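Local coordinates for uncharacterized protein (Staphylococcus aureus subsp. aureus Mu50, PDB 4EBG) that is of unknown function but is a secreted protein of the DUF4467 family, with a cystatin-like fold related to the NTF2 group, at residues B[11-14]-B[15-19]; B[80-83]-B[84-88]. All blocks are in the same frame, centred on the assembly; numbering follows the deposited sequence.

Contact 1 (B[11-14]-B[15-19]); sequences KEQN and QMNKI
Gln13 and Asn17 face each other one turn apart on helix 3-23, joined by side chain as well as backbone. Gln13 NE2 gives an N-H to Asn17 OD1 at 2.9 Å; the oxygen lies close to the plane of the donor amide, whereas the donor stands tilted 30° from the carbonyl plane of Asn17, because the two amides are turned 73° against each other. The bend of Gln13 at chi2 (73°) folds its amide along the helix toward Asn17. On the backbone of the same pair, Asn17 N bonds Gln13 O at 2.9 Å, one of four successive i to i+4 backbone bonds. Gln13 OE1 is hydrogen-bonded to Tyr65 OH on strand 60-68, and Asn17 ND2 to Lys28 O, so both amides are held at both ends. On the next flank, the side chain of selenomethionine Met16 passes at an angle over that of Glu12; in one of its two modelled conformers, CG comes to 3.8 Å from Glu12 OE2. Val23 of the second subunit packs on Gln13 and Asn17. The buried amides thus form a directional chain from strand 60-68 through the helix to the following loop, which fixes the rotation of both amides beside the second subunit.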
loop_
_atom_site.group_PDB
_atom_site.type_symbol
_atom_site.label_atom_id
_atom_site.label_comp_id
_atom_site.label_asym_id
_atom_site.label_seq_id
_atom_site.Cartn_x
_atom_site.Cartn_y
_atom_site.Cartn_z
ATOM N N LYS B 11 -3.946 -10.592 -9.869
ATOM C CA LYS B 11 -5.107 -10.113 -9.105
ATOM C C LYS B 11 -4.661 -9.618 -7.741
ATOM O O LYS B 11 -5.087 -8.558 -7.259
ATOM C CB LYS B 11 -6.121 -11.232 -8.987
ATOM C CG LYS B 11 -7.312 -10.841 -8.116
ATOM C CD LYS B 11 -8.439 -11.900 -8.182
ATOM C CE LYS B 11 -9.559 -11.603 -7.219
ATOM N NZ LYS B 11 -9.215 -11.948 -5.822
ATOM N N GLU B 12 -3.810 -10.401 -7.069
ATOM C CA GLU B 12 -3.356 -10.055 -5.743
ATOM C C GLU B 12 -2.523 -8.761 -5.814
ATOM O O GLU B 12 -2.667 -7.904 -4.961
ATOM C CB GLU B 12 -2.556 -11.210 -5.139
ATOM C CG GLU B 12 -2.090 -10.954 -3.752
ATOM C CD GLU B 12 -3.189 -10.876 -2.724
ATOM O OE1 GLU B 12 -4.324 -11.327 -2.993
ATOM O OE2 GLU B 12 -2.876 -10.380 -1.614
ATOM N N GLN B 13 -1.637 -8.647 -6.800
ATOM C CA GLN B 13 -0.840 -7.470 -6.917
ATOM C C GLN B 13 -1.728 -6.248 -7.069
ATOM O O GLN B 13 -1.490 -5.189 -6.455
ATOM C CB GLN B 13 0.106 -7.551 -8.119
ATOM C CG GLN B 13 1.082 -6.338 -8.194
ATOM C CD GLN B 13 2.148 -6.367 -7.168
ATOM O OE1 GLN B 13 2.817 -7.369 -7.053
ATOM N NE2 GLN B 13 2.370 -5.272 -6.446
ATOM N N ASN B 14 -2.732 -6.333 -7.929
ATOM C CA ASN B 14 -3.619 -5.188 -8.122
ATOM C C ASN B 14 -4.422 -4.854 -6.850
ATOM O O ASN B 14 -4.638 -3.682 -6.565
ATOM C CB ASN B 14 -4.521 -5.424 -9.328
ATOM C CG ASN B 14 -3.839 -5.070 -10.616
ATOM O OD1 ASN B 14 -3.391 -3.957 -10.764
ATOM N ND2 ASN B 14 -3.739 -6.004 -11.557
ATOM N N GLN B 15 -4.876 -5.872 -6.127
ATOM C CA GLN B 15 -5.615 -5.657 -4.892
ATOM C C GLN B 15 -4.744 -4.921 -3.908
ATOM O O GLN B 15 -5.177 -3.952 -3.264
ATOM C CB GLN B 15 -6.101 -6.985 -4.311
ATOM C CG GLN B 15 -7.304 -7.579 -5.044
ATOM C CD GLN B 15 -7.693 -8.939 -4.525
ATOM O OE1 GLN B 15 -6.842 -9.733 -4.146
ATOM N NE2 GLN B 15 -8.980 -9.221 -4.522
HETATM N N MSE B 16 -3.509 -5.380 -3.716
HETATM C CA MSE B 16 -2.610 -4.688 -2.793
HETATM C C MSE B 16 -2.260 -3.288 -3.255
HETATM O O MSE B 16 -2.220 -2.370 -2.481
HETATM C CB MSE B 16 -1.336 -5.511 -2.595
HETATM C CG MSE B 16 -1.592 -6.824 -1.839
HETATM SE SE MSE B 16 0.025 -7.722 -1.355
HETATM C CE MSE B 16 0.572 -8.027 -3.108
ATOM N N ASN B 17 -2.046 -3.124 -4.568
ATOM C CA ASN B 17 -1.689 -1.785 -5.065
ATOM C C ASN B 17 -2.859 -0.827 -4.875
ATOM O O ASN B 17 -2.627 0.340 -4.623
ATOM C CB ASN B 17 -1.293 -1.792 -6.549
ATOM C CG ASN B 17 0.086 -2.337 -6.809
ATOM O OD1 ASN B 17 0.718 -2.985 -5.970
ATOM N ND2 ASN B 17 0.578 -2.051 -8.019
ATOM N N LYS B 18 -4.085 -1.325 -5.005
ATOM C CA LYS B 18 -5.256 -0.463 -4.836
ATOM C C LYS B 18 -5.293 0.075 -3.407
ATOM O O LYS B 18 -5.538 1.255 -3.183
ATOM C CB LYS B 18 -6.555 -1.192 -5.141
ATOM C CG LYS B 18 -7.794 -0.351 -4.834
ATOM C CD LYS B 18 -9.030 -1.216 -4.673
ATOM C CE LYS B 18 -9.830 -0.819 -3.425
ATOM N NZ LYS B 18 -9.463 -1.583 -2.180
ATOM N N ILE B 19 -5.034 -0.782 -2.424
ATOM C CA ILE B 19 -5.049 -0.356 -1.023
ATOM C C ILE B 19 -3.856 0.607 -0.811
ATOM O O ILE B 19 -3.997 1.679 -0.182
ATOM C CB ILE B 19 -5.015 -1.597 -0.075
ATOM C CG1 ILE B 19 -6.278 -2.442 -0.249
ATOM C CG2 ILE B 19 -4.913 -1.157 1.373
ATOM C CD1 ILE B 19 -6.239 -3.778 0.440
#

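Contact 2 (B[80-83]-B[84-88]); sequences PIKY and MKDHK
The short helix 80-86 ends in a ring stack and carries a salt-bridge network on its outer side. The rings of Tyr83 and His87 lie face to face, centroids 3.7 Å apart and planes at 16°, with His87 ND1 over the centre of the tyrosine ring. That same ND1 gives its N-H to Tyr83 O at 2.8 Å, almost straight at 164°; the bond lies in the imidazole plane and meets a lone pair of the carbonyl. Tyr83 carries its CG opposite the backbone N (chi1 -159°), which places the phenol beside its own carbonyl, where the imidazole bonded to that carbonyl can lie over its face. Tyr41 packs edge-to-face against Tyr83, continuing the aromatic cluster onto strand 37-41.

Around the helix, Lys82 runs out extended until chi4 and sets NZ 2.8 Å from Asp86 OD2, on the syn side of the carboxylate. Lys85 NZ takes the other oxygen, Asp86 OD1, at 2.7 Å, and one water accepts from both ammonium groups, which stand 3.9 Å apart. Toward the sheet, the CE of selenomethionine Met84 meets Ile81 CD1 at 3.5 Å, and both side chains pack on Tyr62 of strand 60-68.

The carboxylate of Asp86, gripped at both oxygens, and the shared water probably hold the two ammonium groups in place. At the helix end, the bond from ND1 fixes the rotation of the imidazole and holds its face on the phenol; with ND1 as donor, the ring carries a proton on that nitrogen, and the pairing closes the last turn as the chain leaves the helix.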
loop_
_atom_site.group_PDB
_atom_site.type_symbol
_atom_site.label_atom_id
_atom_site.label_comp_id
_atom_site.label_asym_id
_atom_site.label_seq_id
_atom_site.Cartn_x
_atom_site.Cartn_y
_atom_site.Cartn_z
ATOM N N PRO B 80 13.709 -11.137 -5.362
ATOM C CA PRO B 80 13.278 -11.638 -6.674
ATOM C C PRO B 80 14.373 -11.580 -7.741
ATOM O O PRO B 80 14.363 -12.431 -8.652
ATOM C CB PRO B 80 12.087 -10.753 -7.028
ATOM C CG PRO B 80 12.272 -9.596 -6.261
ATOM C CD PRO B 80 12.985 -9.926 -4.970
ATOM N N ILE B 81 15.257 -10.590 -7.655
ATOM C CA ILE B 81 16.342 -10.423 -8.628
ATOM C C ILE B 81 17.281 -11.612 -8.503
ATOM O O ILE B 81 17.703 -12.230 -9.498
ATOM C CB ILE B 81 17.092 -9.099 -8.370
ATOM C CG1 ILE B 81 16.135 -7.912 -8.505
ATOM C CG2 ILE B 81 18.246 -8.964 -9.311
ATOM C CD1 ILE B 81 15.184 -7.991 -9.651
ATOM N N LYS B 82 17.680 -11.915 -7.267
ATOM C CA LYS B 82 18.530 -13.027 -7.027
ATOM C C LYS B 82 17.840 -14.322 -7.467
ATOM O O LYS B 82 18.464 -15.232 -8.020
ATOM C CB LYS B 82 18.900 -13.104 -5.556
ATOM C CG LYS B 82 19.771 -14.270 -5.208
ATOM C CD LYS B 82 20.078 -14.360 -3.720
ATOM C CE LYS B 82 20.983 -15.564 -3.411
ATOM N NZ LYS B 82 22.174 -15.723 -4.348
ATOM N N TYR B 83 16.545 -14.423 -7.201
ATOM C CA TYR B 83 15.844 -15.651 -7.508
ATOM C C TYR B 83 15.921 -15.910 -9.004
ATOM O O TYR B 83 16.116 -17.044 -9.462
ATOM C CB TYR B 83 14.380 -15.597 -7.026
ATOM C CG TYR B 83 13.794 -16.958 -6.878
ATOM C CD1 TYR B 83 13.247 -17.645 -7.966
ATOM C CD2 TYR B 83 13.832 -17.592 -5.657
ATOM C CE1 TYR B 83 12.760 -18.931 -7.833
ATOM C CE2 TYR B 83 13.301 -18.901 -5.514
ATOM C CZ TYR B 83 12.800 -19.576 -6.605
ATOM O OH TYR B 83 12.324 -20.850 -6.524
HETATM N N MSE B 84 15.674 -14.875 -9.800
HETATM C CA MSE B 84 15.691 -15.062 -11.272
HETATM C C MSE B 84 17.071 -15.432 -11.783
HETATM O O MSE B 84 17.229 -16.186 -12.711
HETATM C CB MSE B 84 15.200 -13.803 -11.969
HETATM C CG MSE B 84 13.747 -13.455 -11.699
HETATM SE SE MSE B 84 13.137 -11.901 -12.677
HETATM C CE MSE B 84 14.042 -10.629 -11.726
ATOM N N LYS B 85 18.078 -14.866 -11.165
ATOM C CA LYS B 85 19.481 -15.143 -11.516
ATOM C C LYS B 85 19.854 -16.593 -11.309
ATOM O O LYS B 85 20.610 -17.200 -12.050
ATOM C CB LYS B 85 20.399 -14.193 -10.681
ATOM C CG LYS B 85 21.863 -14.499 -10.862
ATOM C CD LYS B 85 22.721 -13.479 -10.151
ATOM C CE LYS B 85 22.576 -13.449 -8.669
ATOM N NZ LYS B 85 23.140 -14.643 -7.990
ATOM N N ASP B 86 19.333 -17.103 -10.210
ATOM C CA ASP B 86 19.787 -18.368 -9.640
ATOM C C ASP B 86 19.011 -19.572 -10.096
ATOM O O ASP B 86 19.430 -20.691 -9.798
ATOM C CB ASP B 86 19.755 -18.307 -8.116
ATOM C CG ASP B 86 20.827 -17.455 -7.529
ATOM O OD1 ASP B 86 21.660 -16.901 -8.282
ATOM O OD2 ASP B 86 20.827 -17.313 -6.276
ATOM N N HIS B 87 17.877 -19.388 -10.800
ATOM C CA HIS B 87 17.001 -20.519 -11.166
ATOM C C HIS B 87 16.632 -20.472 -12.645
ATOM O O HIS B 87 16.542 -19.379 -13.210
ATOM C CB HIS B 87 15.710 -20.483 -10.336
ATOM C CG HIS B 87 15.911 -20.574 -8.851
ATOM N ND1 HIS B 87 16.163 -19.468 -8.082
ATOM C CD2 HIS B 87 15.937 -21.626 -8.013
ATOM C CE1 HIS B 87 16.327 -19.834 -6.831
ATOM N NE2 HIS B 87 16.178 -21.133 -6.764
ATOM N N LYS B 88 16.319 -21.635 -13.195
ATOM C CA LYS B 88 15.879 -21.781 -14.551
ATOM C C LYS B 88 14.349 -21.730 -14.579
ATOM O O LYS B 88 13.674 -22.495 -13.931
ATOM C CB LYS B 88 16.363 -23.108 -15.164
ATOM C CG LYS B 88 15.976 -23.276 -16.638
ATOM C CD LYS B 88 16.656 -24.485 -17.283
ATOM C CE LYS B 88 15.863 -25.748 -17.043
ATOM N NZ LYS B 88 16.627 -26.998 -17.281
HETATM O O HOH W 1 23.324 -13.175 -5.335
#

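Overall arrangement
From the N terminus, contact 1 comes first, closing a single-turn link within the long helix 3-23; contact 2 opens only after the four strands from 37-41 to 71-74 have been laid down, within helix 80-86. The two are in series, neither nested nor crossing, with centres 24 Å apart and nearest atoms about 10 Å apart. They lie on opposite sides of the chain's centre. Residues 11-19 join the long helix to strands 46-52 and 60-68 and to the second subunit, while 80-88 pack on strands 37-41, 46-52 and 60-68 before the chain enters strand 91-94, which pairs with 37-41. Both helical stretches therefore rest on the same antiparallel sheet of this cystatin-like fold.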